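PDB 3FY6: integron cassette protein from Vibrio cholerae, which is of unknown function but is encoded on a mobile integron gene cassette, probably has a novel fold and forms a two-subunit assembly. Local coordinates for residues Tyr27-Glu30 against Tyr35-Ile38; Gln53-Ser58 against Ala84-Arg89; Gln78-His83 against Glu103-Trp108. All blocks are in the same frame, centred on the assembly; numbering follows the deposited sequence.

Interaction 1 (Tyr27-Glu30 against Tyr35-Ile38); sequences YIVE and YMEI
The Tyr27 ring presents its edge to Ile38, whose CG2 lies near the ring plane, 4.2 Å from CD2; helix 62-67 also packs against this tyrosine, and Tyr27 OH is hydrogen-bonded to Asp69. At the far end of the pair, the Tyr35 ring stacks with His32 and makes a cation-pi contact with Lys46. Between these aromatics, Val29 faces Ile38 as a non-hydrogen-bonded pair. With CG1 of Val29 anti to the backbone N (chi1 -174°), that methyl reaches 4.0 Å from SE of Met36, a selenomethionine, and 4.4 Å from CG1 of Ile38. Glu30 and Glu37 form the hydrogen-bonded pair: Glu30 N to Glu37 O is 2.7 Å, and Glu37 N to Glu30 O is 2.9 Å. CA-H...O contacts such as Val29 CA to Glu37 O, 3.3 Å, supplement them. The two carboxylates come near each other, OE1 to OE1 4.7 Å; Glu11 brings a third carboxylate close to Glu30, and the bond from Glu30 OE1 to His32 NE2 may partly offset the repulsion. Val29, Met36 and Ile38 pack on helix 77-89, and the two strands form a beta hairpin of an antiparallel meander.

Interaction 2 (Gln53-Ser58 against Ala84-Arg89); sequences QDPEWS and AWLEWR
Pro55 lies against the rim of the six-membered ring of Trp85. Its CB sits at the edge of the indole, in the ring plane and 3.7 Å from CZ3, while CG approaches the same CZ3 obliquely, also at 3.7 Å. The proline ring and the indole slide past one another in opposite directions, so the contact is a grazing one, made by two methylene groups on a single aromatic corner. Leu86, the next residue along the helix, meets Pro55 more directly: the two side chains reach toward each other, and both leucine methyls, CD1 and CD2, come to proline CG from the same side, each at 4.1 Å. CD2 also rests on one face of the Trp85 indole, 3.7 Å above the plane and displaced toward the rim, so tryptophan and leucine form one joint apolar surface for the proline.

The indole gets its reach from chi1 of 164°, with CG anti to its own backbone N, which brings CZ3 of the benzo ring up to Pro55. The indole NH is engaged elsewhere, NE1 being bonded to His32 O, which probably helps fix the rotation of the ring. Tyr49 of strand 43-50 touches both Trp85 and Leu86, carrying the apolar layer across the neighbouring strand.

The area buried is small, 120 Å², and the backbones stay well apart, with 9.1 Å between CA of Pro55 and CA of Leu86. What results is helix-on-sheet packing in a two-layer alpha/beta arrangement: helix 77-89 lies over one face of the antiparallel meander, and here it touches the last strand.

Interaction 3 (Gln78-His83 against Glu103-Trp108); sequences QNLFQH and ELVAQW
Leu80 meets Val105 almost from its root: CB is 4.2 Å from CG2 of the valine. Further out, with CG anti to the carbonyl carbon (chi1 -60°), the branch carries CD1 to the facing helix, against Val105 and Trp108. This methyl does most of the touching, lying 3.9 Å from Val105 CG2 and 3.8 Å from Trp108 CZ3. It nears the benzo end of the indole obliquely, CE3 following at 4.1 Å, and the leucine and tryptophan side chains run at about a right angle to each other.

Val105 serves two partners with its two methyls. While CG2 is on Leu80, CG1 stands anti to the backbone N (chi1 178°) and meets the Phe81 ring, 3.6 Å from CE1. The valine thus bridges two successive residues of the facing helix. All four side chains are buried and the contact is wholly apolar; the indole nitrogen of Trp108 finds its partner across the dimer, where NE1 bonds to Val112 O of the second subunit.

The segments run antiparallel, at 169°, with their axes 10.6 Å apart. Trp122 and Tyr125 of the second subunit pack on Val105 and Leu80, so this helix pair forms part of the dimer interface. Phe81 packs on Leu14 of strand 10-18 and also on Leu62 of helix 62-67, while Ala106 packs on Ile16 of the same strand; the two helices lie side by side, touching the sheet and the second subunit.

In the fold
The three contacts adjoin one another, their centres 11 to 13 Å apart. Met36 ties interaction 1 to interaction 2: its CE lies 3.5 Å from Trp57 CZ2 and 3.6 Å from Trp85 CE3. Phe81 does the same between interactions 1 and 3, its CD2 3.8 Å from Ile38 CD1 and its CE2 3.9 Å from Val29 CG2. Interactions 2 and 3 share helix 77-89, and a probable hydrogen bond, Trp57 NE1 to Gln82 OE1 at 2.8 Å, links them. The hairpin of interaction 1 makes no contact with the second subunit, whereas interactions 2 and 3 both touch it, so the shared helix connects sheet to dimer interface.

Interaction 1 (Tyr27-Glu30 against Tyr35-Ile38)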
# COMPACT_ATOMS: atom_id res chain seq x y z
N TYR A 27 -4.26 -15.06 9.03
CA TYR A 27 -5.20 -14.00 9.38
C TYR A 27 -6.59 -14.58 9.28
O TYR A 27 -6.97 -15.11 8.24
CB TYR A 27 -5.05 -12.82 8.42
CG TYR A 27 -3.85 -11.96 8.72
CD1 TYR A 27 -2.56 -12.47 8.60
CD2 TYR A 27 -4.00 -10.64 9.12
CE1 TYR A 27 -1.45 -11.68 8.87
CE2 TYR A 27 -2.90 -9.84 9.40
CZ TYR A 27 -1.63 -10.36 9.27
OH TYR A 27 -0.54 -9.58 9.56
N ILE A 28 -7.35 -14.52 10.37
CA ILE A 28 -8.68 -15.11 10.37
C ILE A 28 -9.74 -14.04 10.16
O ILE A 28 -9.87 -13.11 10.95
CB ILE A 28 -8.96 -15.89 11.67
CG1 ILE A 28 -7.82 -16.87 11.95
CG2 ILE A 28 -10.28 -16.65 11.57
CD1 ILE A 28 -7.94 -17.59 13.28
N VAL A 29 -10.46 -14.16 9.05
CA VAL A 29 -11.54 -13.23 8.75
C VAL A 29 -12.88 -13.84 9.15
O VAL A 29 -13.28 -14.87 8.62
CB VAL A 29 -11.58 -12.91 7.25
CG1 VAL A 29 -12.62 -11.82 6.99
CG2 VAL A 29 -10.21 -12.46 6.77
N GLU A 30 -13.57 -13.20 10.08
CA GLU A 30 -14.91 -13.64 10.46
C GLU A 30 -15.95 -12.74 9.83
O GLU A 30 -16.01 -11.54 10.12
CB GLU A 30 -15.08 -13.62 11.98
CG GLU A 30 -14.69 -14.90 12.69
CD GLU A 30 -15.35 -15.03 14.05
OE1 GLU A 30 -16.38 -14.35 14.28
OE2 GLU A 30 -14.84 -15.80 14.89
N TYR A 35 -21.26 -7.33 11.01
CA TYR A 35 -19.89 -6.86 11.18
C TYR A 35 -18.91 -7.87 10.63
O TYR A 35 -19.24 -9.03 10.41
CB TYR A 35 -19.60 -6.63 12.66
CG TYR A 35 -19.56 -7.91 13.47
CD1 TYR A 35 -20.68 -8.35 14.17
CD2 TYR A 35 -18.42 -8.69 13.52
CE1 TYR A 35 -20.66 -9.52 14.92
CE2 TYR A 35 -18.38 -9.87 14.27
CZ TYR A 35 -19.50 -10.28 14.96
OH TYR A 35 -19.47 -11.44 15.69
N MSE A 36 -17.68 -7.42 10.40
CA MSE A 36 -16.60 -8.33 10.03
C MSE A 36 -15.44 -8.13 11.00
O MSE A 36 -15.18 -7.01 11.43
CB MSE A 36 -16.12 -8.06 8.60
CG MSE A 36 -14.82 -8.78 8.23
SE MSE A 36 -14.11 -8.19 6.49
CE MSE A 36 -14.69 -6.38 6.55
N GLU A 37 -14.77 -9.22 11.36
CA GLU A 37 -13.56 -9.12 12.17
C GLU A 37 -12.39 -9.79 11.48
O GLU A 37 -12.56 -10.74 10.72
CB GLU A 37 -13.77 -9.73 13.55
CG GLU A 37 -14.82 -9.00 14.38
CD GLU A 37 -14.88 -9.48 15.82
OE1 GLU A 37 -14.35 -10.58 16.11
OE2 GLU A 37 -15.44 -8.75 16.66
N ILE A 38 -11.20 -9.26 11.72
CA ILE A 38 -9.97 -9.82 11.19
C ILE A 38 -9.00 -9.99 12.34
O ILE A 38 -8.66 -9.02 13.04
CB ILE A 38 -9.33 -8.91 10.13
CG1 ILE A 38 -10.33 -8.61 9.01
CG2 ILE A 38 -8.06 -9.53 9.57
CD1 ILE A 38 -10.04 -7.29 8.28

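Interaction 2 (Gln53-Ser58 against Ala84-Arg89)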
# COMPACT_ATOMS: atom_id res chain seq x y z
N GLN A 53 -24.69 4.42 6.36
CA GLN A 53 -23.33 4.92 6.21
C GLN A 53 -22.35 3.81 5.88
O GLN A 53 -22.65 2.63 6.05
CB GLN A 53 -22.87 5.64 7.48
CG GLN A 53 -23.50 7.01 7.68
CD GLN A 53 -22.97 7.72 8.91
OE1 GLN A 53 -22.29 7.12 9.74
NE2 GLN A 53 -23.27 9.01 9.03
N ASP A 54 -21.18 4.20 5.40
CA ASP A 54 -20.09 3.26 5.19
C ASP A 54 -19.79 2.55 6.50
O ASP A 54 -20.03 3.10 7.58
CB ASP A 54 -18.83 3.99 4.72
CG ASP A 54 -18.93 4.44 3.27
OD1 ASP A 54 -19.96 4.14 2.62
OD2 ASP A 54 -17.97 5.07 2.79
N PRO A 55 -19.27 1.32 6.42
CA PRO A 55 -18.94 0.56 7.62
C PRO A 55 -18.03 1.36 8.54
O PRO A 55 -17.19 2.12 8.06
CB PRO A 55 -18.20 -0.66 7.07
CG PRO A 55 -18.79 -0.85 5.71
CD PRO A 55 -19.05 0.54 5.19
N GLU A 56 -18.21 1.19 9.85
CA GLU A 56 -17.34 1.82 10.84
C GLU A 56 -16.14 0.92 11.14
O GLU A 56 -16.30 -0.17 11.70
CB GLU A 56 -18.13 2.07 12.13
CG GLU A 56 -17.54 3.15 13.03
CD GLU A 56 -17.77 4.55 12.49
OE1 GLU A 56 -18.81 4.77 11.84
OE2 GLU A 56 -16.91 5.42 12.73
N TRP A 57 -14.94 1.35 10.77
CA TRP A 57 -13.74 0.55 11.00
C TRP A 57 -12.98 0.96 12.26
O TRP A 57 -13.03 2.12 12.67
CB TRP A 57 -12.79 0.66 9.81
CG TRP A 57 -13.11 -0.24 8.67
CD1 TRP A 57 -13.89 0.06 7.59
CD2 TRP A 57 -12.64 -1.57 8.47
NE1 TRP A 57 -13.95 -1.02 6.75
CE2 TRP A 57 -13.18 -2.03 7.26
CE3 TRP A 57 -11.81 -2.42 9.22
CZ2 TRP A 57 -12.93 -3.31 6.77
CZ3 TRP A 57 -11.56 -3.69 8.73
CH2 TRP A 57 -12.11 -4.12 7.51
N SER A 58 -12.25 0.01 12.84
CA SER A 58 -11.24 0.30 13.85
C SER A 58 -10.27 1.32 13.28
O SER A 58 -10.03 1.33 12.07
CB SER A 58 -10.46 -0.97 14.16
OG SER A 58 -9.90 -1.49 12.97
N ALA A 84 -15.50 -7.33 -0.41
CA ALA A 84 -15.88 -8.73 -0.43
C ALA A 84 -16.95 -9.01 0.63
O ALA A 84 -17.92 -9.73 0.38
CB ALA A 84 -14.66 -9.60 -0.21
N TRP A 85 -16.77 -8.43 1.81
CA TRP A 85 -17.69 -8.63 2.91
C TRP A 85 -19.07 -8.09 2.57
O TRP A 85 -20.08 -8.78 2.74
CB TRP A 85 -17.16 -8.02 4.21
CG TRP A 85 -18.19 -7.84 5.28
CD1 TRP A 85 -19.00 -8.81 5.80
CD2 TRP A 85 -18.52 -6.63 5.97
NE1 TRP A 85 -19.82 -8.28 6.77
CE2 TRP A 85 -19.54 -6.94 6.89
CE3 TRP A 85 -18.05 -5.32 5.89
CZ2 TRP A 85 -20.10 -5.98 7.73
CZ3 TRP A 85 -18.59 -4.37 6.73
CH2 TRP A 85 -19.62 -4.70 7.64
N LEU A 86 -19.12 -6.85 2.07
CA LEU A 86 -20.39 -6.22 1.74
C LEU A 86 -21.12 -7.00 0.64
O LEU A 86 -22.34 -7.17 0.69
CB LEU A 86 -20.21 -4.76 1.34
CG LEU A 86 -19.74 -3.84 2.47
CD1 LEU A 86 -19.62 -2.42 1.97
CD2 LEU A 86 -20.69 -3.91 3.65
N GLU A 87 -20.38 -7.49 -0.34
CA GLU A 87 -20.99 -8.28 -1.40
C GLU A 87 -21.51 -9.63 -0.87
O GLU A 87 -22.60 -10.07 -1.24
CB GLU A 87 -20.02 -8.47 -2.55
CG GLU A 87 -19.76 -7.17 -3.29
CD GLU A 87 -21.03 -6.60 -3.91
OE1 GLU A 87 -21.74 -7.35 -4.62
OE2 GLU A 87 -21.33 -5.41 -3.69
N TRP A 88 -20.75 -10.26 0.01
CA TRP A 88 -21.15 -11.52 0.62
C TRP A 88 -22.38 -11.30 1.49
O TRP A 88 -23.28 -12.13 1.55
CB TRP A 88 -20.01 -12.08 1.47
CG TRP A 88 -20.41 -13.20 2.38
CD1 TRP A 88 -20.40 -14.53 2.09
CD2 TRP A 88 -20.84 -13.08 3.74
NE1 TRP A 88 -20.82 -15.26 3.18
CE2 TRP A 88 -21.09 -14.39 4.21
CE3 TRP A 88 -21.05 -12.00 4.61
CZ2 TRP A 88 -21.54 -14.65 5.51
CZ3 TRP A 88 -21.49 -12.26 5.90
CH2 TRP A 88 -21.72 -13.57 6.34
N ARG A 89 -22.38 -10.16 2.16
CA ARG A 89 -23.43 -9.81 3.10
C ARG A 89 -24.81 -9.85 2.45
O ARG A 89 -25.76 -10.39 3.02
CB ARG A 89 -23.15 -8.43 3.67
CG ARG A 89 -24.04 -8.08 4.82
CD ARG A 89 -23.83 -6.66 5.29
NE ARG A 89 -24.92 -6.28 6.17
CZ ARG A 89 -26.04 -5.71 5.75
NH1 ARG A 89 -26.19 -5.44 4.46
NH2 ARG A 89 -27.00 -5.40 6.61

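Interaction 3 (Gln78-His83 against Glu103-Trp108)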
# COMPACT_ATOMS: atom_id res chain seq x y z
N GLN A 78 -7.53 -2.95 2.81
CA GLN A 78 -8.61 -3.02 3.78
C GLN A 78 -9.94 -2.80 3.09
O GLN A 78 -10.94 -3.45 3.41
CB GLN A 78 -8.41 -1.97 4.87
CG GLN A 78 -9.53 -1.89 5.87
CD GLN A 78 -9.12 -1.10 7.10
OE1 GLN A 78 -9.61 0.01 7.34
NE2 GLN A 78 -8.19 -1.65 7.87
N ASN A 79 -9.94 -1.87 2.14
CA ASN A 79 -11.12 -1.53 1.38
C ASN A 79 -11.57 -2.74 0.55
O ASN A 79 -12.77 -3.01 0.43
CB ASN A 79 -10.84 -0.31 0.49
CG ASN A 79 -12.02 0.07 -0.37
OD1 ASN A 79 -12.11 -0.34 -1.53
ND2 ASN A 79 -12.96 0.82 0.19
N LEU A 80 -10.62 -3.48 -0.00
CA LEU A 80 -10.95 -4.74 -0.70
C LEU A 80 -11.64 -5.73 0.23
O LEU A 80 -12.65 -6.33 -0.14
CB LEU A 80 -9.71 -5.39 -1.30
CG LEU A 80 -8.93 -4.60 -2.34
CD1 LEU A 80 -8.05 -5.55 -3.13
CD2 LEU A 80 -9.86 -3.82 -3.27
N PHE A 81 -11.12 -5.92 1.44
CA PHE A 81 -11.79 -6.80 2.40
C PHE A 81 -13.22 -6.33 2.62
O PHE A 81 -14.15 -7.13 2.65
CB PHE A 81 -11.07 -6.84 3.74
CG PHE A 81 -9.86 -7.74 3.76
CD1 PHE A 81 -8.83 -7.58 2.86
CD2 PHE A 81 -9.75 -8.72 4.74
CE1 PHE A 81 -7.70 -8.40 2.91
CE2 PHE A 81 -8.64 -9.54 4.79
CZ PHE A 81 -7.61 -9.39 3.87
N GLN A 82 -13.38 -5.02 2.80
CA GLN A 82 -14.70 -4.45 3.03
C GLN A 82 -15.63 -4.81 1.87
O GLN A 82 -16.79 -5.16 2.08
CB GLN A 82 -14.62 -2.94 3.20
CG GLN A 82 -15.98 -2.24 3.25
CD GLN A 82 -15.84 -0.74 3.42
OE1 GLN A 82 -15.51 -0.25 4.50
NE2 GLN A 82 -16.10 -0.00 2.36
N HIS A 83 -15.12 -4.71 0.65
CA HIS A 83 -15.94 -4.94 -0.52
C HIS A 83 -16.42 -6.38 -0.56
O HIS A 83 -17.60 -6.64 -0.73
CB HIS A 83 -15.20 -4.59 -1.81
CG HIS A 83 -16.00 -4.85 -3.06
ND1 HIS A 83 -17.20 -4.23 -3.31
CD2 HIS A 83 -15.77 -5.68 -4.11
CE1 HIS A 83 -17.67 -4.65 -4.48
NE2 HIS A 83 -16.82 -5.53 -4.98
N GLU A 103 -8.87 -14.84 -0.81
CA GLU A 103 -7.59 -15.50 -1.05
C GLU A 103 -6.80 -14.84 -2.17
O GLU A 103 -5.57 -14.85 -2.15
CB GLU A 103 -7.79 -17.00 -1.32
CG GLU A 103 -8.18 -17.77 -0.04
CD GLU A 103 -8.42 -19.26 -0.26
OE1 GLU A 103 -8.76 -19.66 -1.40
OE2 GLU A 103 -8.28 -20.03 0.71
N LEU A 104 -7.50 -14.26 -3.16
CA LEU A 104 -6.79 -13.56 -4.22
C LEU A 104 -6.18 -12.26 -3.67
O LEU A 104 -5.14 -11.80 -4.15
CB LEU A 104 -7.69 -13.29 -5.44
CG LEU A 104 -8.29 -14.47 -6.21
CD1 LEU A 104 -9.07 -13.96 -7.43
CD2 LEU A 104 -7.21 -15.45 -6.66
N VAL A 105 -6.82 -11.67 -2.66
CA VAL A 105 -6.24 -10.48 -2.06
C VAL A 105 -4.98 -10.86 -1.26
O VAL A 105 -3.96 -10.17 -1.33
CB VAL A 105 -7.22 -9.75 -1.15
CG1 VAL A 105 -6.53 -8.55 -0.51
CG2 VAL A 105 -8.43 -9.29 -1.96
N ALA A 106 -5.05 -11.96 -0.52
CA ALA A 106 -3.89 -12.43 0.23
C ALA A 106 -2.75 -12.74 -0.72
O ALA A 106 -1.60 -12.39 -0.46
CB ALA A 106 -4.23 -13.67 1.08
N GLN A 107 -3.09 -13.38 -1.84
CA GLN A 107 -2.10 -13.73 -2.85
C GLN A 107 -1.41 -12.48 -3.40
O GLN A 107 -0.19 -12.48 -3.62
CB GLN A 107 -2.78 -14.50 -3.99
CG GLN A 107 -1.90 -14.85 -5.17
CD GLN A 107 -2.69 -15.49 -6.30
OE1 GLN A 107 -3.68 -16.17 -6.05
NE2 GLN A 107 -2.26 -15.26 -7.53
N TRP A 108 -2.18 -11.42 -3.60
CA TRP A 108 -1.64 -10.14 -4.05
C TRP A 108 -0.66 -9.58 -3.02
O TRP A 108 0.46 -9.18 -3.34
CB TRP A 108 -2.78 -9.14 -4.27
CG TRP A 108 -2.34 -7.82 -4.86
CD1 TRP A 108 -1.31 -7.61 -5.72
CD2 TRP A 108 -2.98 -6.55 -4.67
NE1 TRP A 108 -1.25 -6.28 -6.07
CE2 TRP A 108 -2.26 -5.61 -5.44
CE3 TRP A 108 -4.07 -6.12 -3.92
CZ2 TRP A 108 -2.60 -4.26 -5.46
CZ3 TRP A 108 -4.42 -4.78 -3.95
CH2 TRP A 108 -3.69 -3.87 -4.73